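Local coordinates for protein probable M18-family aminopeptidase 1 (PDB 2GLF) that probably acts as a metal-dependent aminopeptidase of the M18 family, removing residues from the amino ends of peptides with the help of metal ions such as zinc, at residues P131-V137 with E224-A230. Coordinates in Å, arbitrary orientation, origin at the centre of the assembly. Numbering follows the deposited sequence.
Sequences PLEIHGV and EIEVVPA
Two neighbouring antiparallel strands, distant in sequence, occupy the second and third places of a six-stranded antiparallel sheet, between strands 145-150 and 97-108, and seven backbone hydrogen bonds join them. Strands 132-137 and 224-229 run at 149° to each other, their axes approaching to 4.4 Å. Glu133-Val228, His135-Glu226 and Val137-Glu224 are the hydrogen-bonded pairs, each closed by two bonds: Glu133 N to Val228 O (2.6 Å) and Val228 N to Glu133 O (2.9 Å), His135 N to Glu226 O (2.9 Å) and Glu226 N to His135 O (2.6 Å), Val137 N to Glu224 O (3.1 Å) and Glu224 N to Val137 O (2.8 Å). Ala230 N to Pro131 O (2.9 Å) continues the alternation beyond the non-hydrogen-bonded pair Leu132-Pro229.

Alternation gives the sheet two unlike faces. Leu132, Ile134, Ile225 and Val227 form an apolar one, with Leu132 CG 3.4 Å from Val227 CG1 and Ile134 CG2 3.3 Å from Ile225 CG2; Phe100 of strand 97-108 extends it. The other bears Glu133, His135, Val137, Glu224, Glu226 and Val228. There Glu133 (chi1 m, chi2 t) reaches along its own strand to accept His135 NE2 at OE1 (3.1 Å); Lys31 also pairs with Glu133, and His149 with His135 ND1. Arg97 forms a salt bridge with Glu226, and Glu224 forms salt bridges with Arg34 and with Lys355 of a neighbouring subunit.

Gly136, at phi/psi 162/-148, brings its CA within 3.1 Å of Glu224 O, where a CB would clash. Alternating hydrogen-bonded and non-hydrogen-bonded pairs mark an interior antiparallel strand pair, here in the six-stranded sheet separate from the mixed nine-stranded sheet of this M18 fold.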
loop_
_atom_site.group_PDB
_atom_site.type_symbol
_atom_site.label_atom_id
_atom_site.label_comp_id
_atom_site.label_asym_id
_atom_site.label_seq_id
_atom_site.Cartn_x
_atom_site.Cartn_y
_atom_site.Cartn_z
ATOM N N PRO A 131 -11.930 27.105 -28.239
ATOM C CA PRO A 131 -11.704 28.491 -28.670
ATOM C C PRO A 131 -12.004 29.499 -27.560
ATOM O O PRO A 131 -13.035 29.410 -26.893
ATOM C CB PRO A 131 -12.636 28.641 -29.879
ATOM C CG PRO A 131 -13.739 27.691 -29.583
ATOM C CD PRO A 131 -13.005 26.481 -29.032
ATOM N N LEU A 132 -11.092 30.449 -27.364
ATOM C CA LEU A 132 -11.255 31.466 -26.331
ATOM C C LEU A 132 -11.295 32.880 -26.893
ATOM O O LEU A 132 -10.813 33.140 -27.989
ATOM C CB LEU A 132 -10.105 31.409 -25.308
ATOM C CG LEU A 132 -9.775 30.239 -24.373
ATOM C CD1 LEU A 132 -11.042 29.533 -23.912
ATOM C CD2 LEU A 132 -8.855 29.295 -25.088
ATOM N N GLU A 133 -11.864 33.789 -26.102
ATOM C CA GLU A 133 -11.961 35.210 -26.430
ATOM C C GLU A 133 -11.249 36.011 -25.333
ATOM O O GLU A 133 -11.334 35.668 -24.153
ATOM C CB GLU A 133 -13.419 35.661 -26.467
ATOM C CG GLU A 133 -14.250 35.101 -27.591
ATOM C CD GLU A 133 -15.678 35.621 -27.549
ATOM O OE1 GLU A 133 -15.858 36.854 -27.470
ATOM O OE2 GLU A 133 -16.620 34.801 -27.599
ATOM N N ILE A 134 -10.546 37.068 -25.717
ATOM C CA ILE A 134 -9.874 37.923 -24.739
ATOM C C ILE A 134 -10.773 39.137 -24.498
ATOM O O ILE A 134 -11.335 39.683 -25.436
ATOM C CB ILE A 134 -8.512 38.420 -25.257
ATOM C CG1 ILE A 134 -7.467 37.326 -25.125
ATOM C CG2 ILE A 134 -8.060 39.621 -24.473
ATOM C CD1 ILE A 134 -6.125 37.738 -25.695
ATOM N N HIS A 135 -10.909 39.553 -23.245
ATOM C CA HIS A 135 -11.744 40.706 -22.906
ATOM C C HIS A 135 -11.209 41.452 -21.691
ATOM O O HIS A 135 -10.801 40.838 -20.707
ATOM C CB HIS A 135 -13.176 40.260 -22.614
ATOM C CG HIS A 135 -13.970 39.923 -23.836
ATOM N ND1 HIS A 135 -14.280 40.856 -24.800
ATOM C CD2 HIS A 135 -14.541 38.764 -24.238
ATOM C CE1 HIS A 135 -15.008 40.288 -25.745
ATOM N NE2 HIS A 135 -15.181 39.018 -25.428
ATOM N N GLY A 136 -11.210 42.778 -21.749
ATOM C CA GLY A 136 -10.721 43.527 -20.611
ATOM C C GLY A 136 -10.348 44.966 -20.893
ATOM O O GLY A 136 -10.938 45.617 -21.755
ATOM N N VAL A 137 -9.359 45.460 -20.157
ATOM C CA VAL A 137 -8.912 46.833 -20.307
ATOM C C VAL A 137 -7.468 47.020 -19.815
ATOM O O VAL A 137 -7.011 46.305 -18.925
ATOM C CB VAL A 137 -9.864 47.779 -19.541
ATOM C CG1 VAL A 137 -9.970 47.349 -18.091
ATOM C CG2 VAL A 137 -9.365 49.204 -19.638
ATOM N N GLU A 224 -6.508 44.565 -16.763
ATOM C CA GLU A 224 -7.275 43.389 -16.391
ATOM C C GLU A 224 -7.862 42.696 -17.613
ATOM O O GLU A 224 -8.833 43.174 -18.201
ATOM C CB GLU A 224 -8.389 43.770 -15.411
ATOM C CG GLU A 224 -7.981 43.564 -13.963
ATOM C CD GLU A 224 -8.963 44.132 -12.955
ATOM O OE1 GLU A 224 -8.894 43.707 -11.782
ATOM O OE2 GLU A 224 -9.783 45.005 -13.321
ATOM N N ILE A 225 -7.262 41.575 -17.997
ATOM C CA ILE A 225 -7.743 40.814 -19.140
ATOM C C ILE A 225 -8.396 39.530 -18.647
ATOM O O ILE A 225 -7.904 38.886 -17.727
ATOM C CB ILE A 225 -6.598 40.431 -20.104
ATOM C CG1 ILE A 225 -5.801 41.673 -20.501
ATOM C CG2 ILE A 225 -7.172 39.764 -21.345
ATOM C CD1 ILE A 225 -6.619 42.690 -21.256
ATOM N N GLU A 226 -9.507 39.162 -19.268
ATOM C CA GLU A 226 -10.213 37.954 -18.891
ATOM C C GLU A 226 -10.390 37.043 -20.111
ATOM O O GLU A 226 -10.826 37.485 -21.177
ATOM C CB GLU A 226 -11.574 38.314 -18.275
ATOM C CG GLU A 226 -11.485 39.340 -17.138
ATOM C CD GLU A 226 -12.726 39.367 -16.237
ATOM O OE1 GLU A 226 -13.821 38.978 -16.699
ATOM O OE2 GLU A 226 -12.605 39.792 -15.065
ATOM N N VAL A 227 -10.024 35.775 -19.955
ATOM C CA VAL A 227 -10.145 34.801 -21.035
ATOM C C VAL A 227 -11.485 34.107 -20.862
ATOM O O VAL A 227 -11.796 33.619 -19.789
ATOM C CB VAL A 227 -8.987 33.769 -20.989
ATOM C CG1 VAL A 227 -9.176 32.720 -22.073
ATOM C CG2 VAL A 227 -7.651 34.482 -21.165
ATOM N N VAL A 228 -12.270 34.070 -21.928
ATOM C CA VAL A 228 -13.603 33.480 -21.886
ATOM C C VAL A 228 -13.902 32.648 -23.134
ATOM O O VAL A 228 -13.370 32.923 -24.204
ATOM C CB VAL A 228 -14.647 34.612 -21.740
ATOM C CG1 VAL A 228 -15.785 34.430 -22.744
ATOM C CG2 VAL A 228 -15.158 34.653 -20.303
ATOM N N PRO A 229 -14.765 31.624 -23.014
ATOM C CA PRO A 229 -15.103 30.777 -24.167
ATOM C C PRO A 229 -15.773 31.520 -25.329
ATOM O O PRO A 229 -16.623 32.385 -25.125
ATOM C CB PRO A 229 -15.997 29.698 -23.557
ATOM C CG PRO A 229 -16.640 30.397 -22.426
ATOM C CD PRO A 229 -15.502 31.192 -21.818
ATOM N N ALA A 230 -15.371 31.170 -26.548
ATOM C CA ALA A 230 -15.896 31.799 -27.747
ATOM C C ALA A 230 -17.246 31.213 -28.160
ATOM O O ALA A 230 -17.722 31.457 -29.270
ATOM C CB ALA A 230 -14.892 31.659 -28.875
#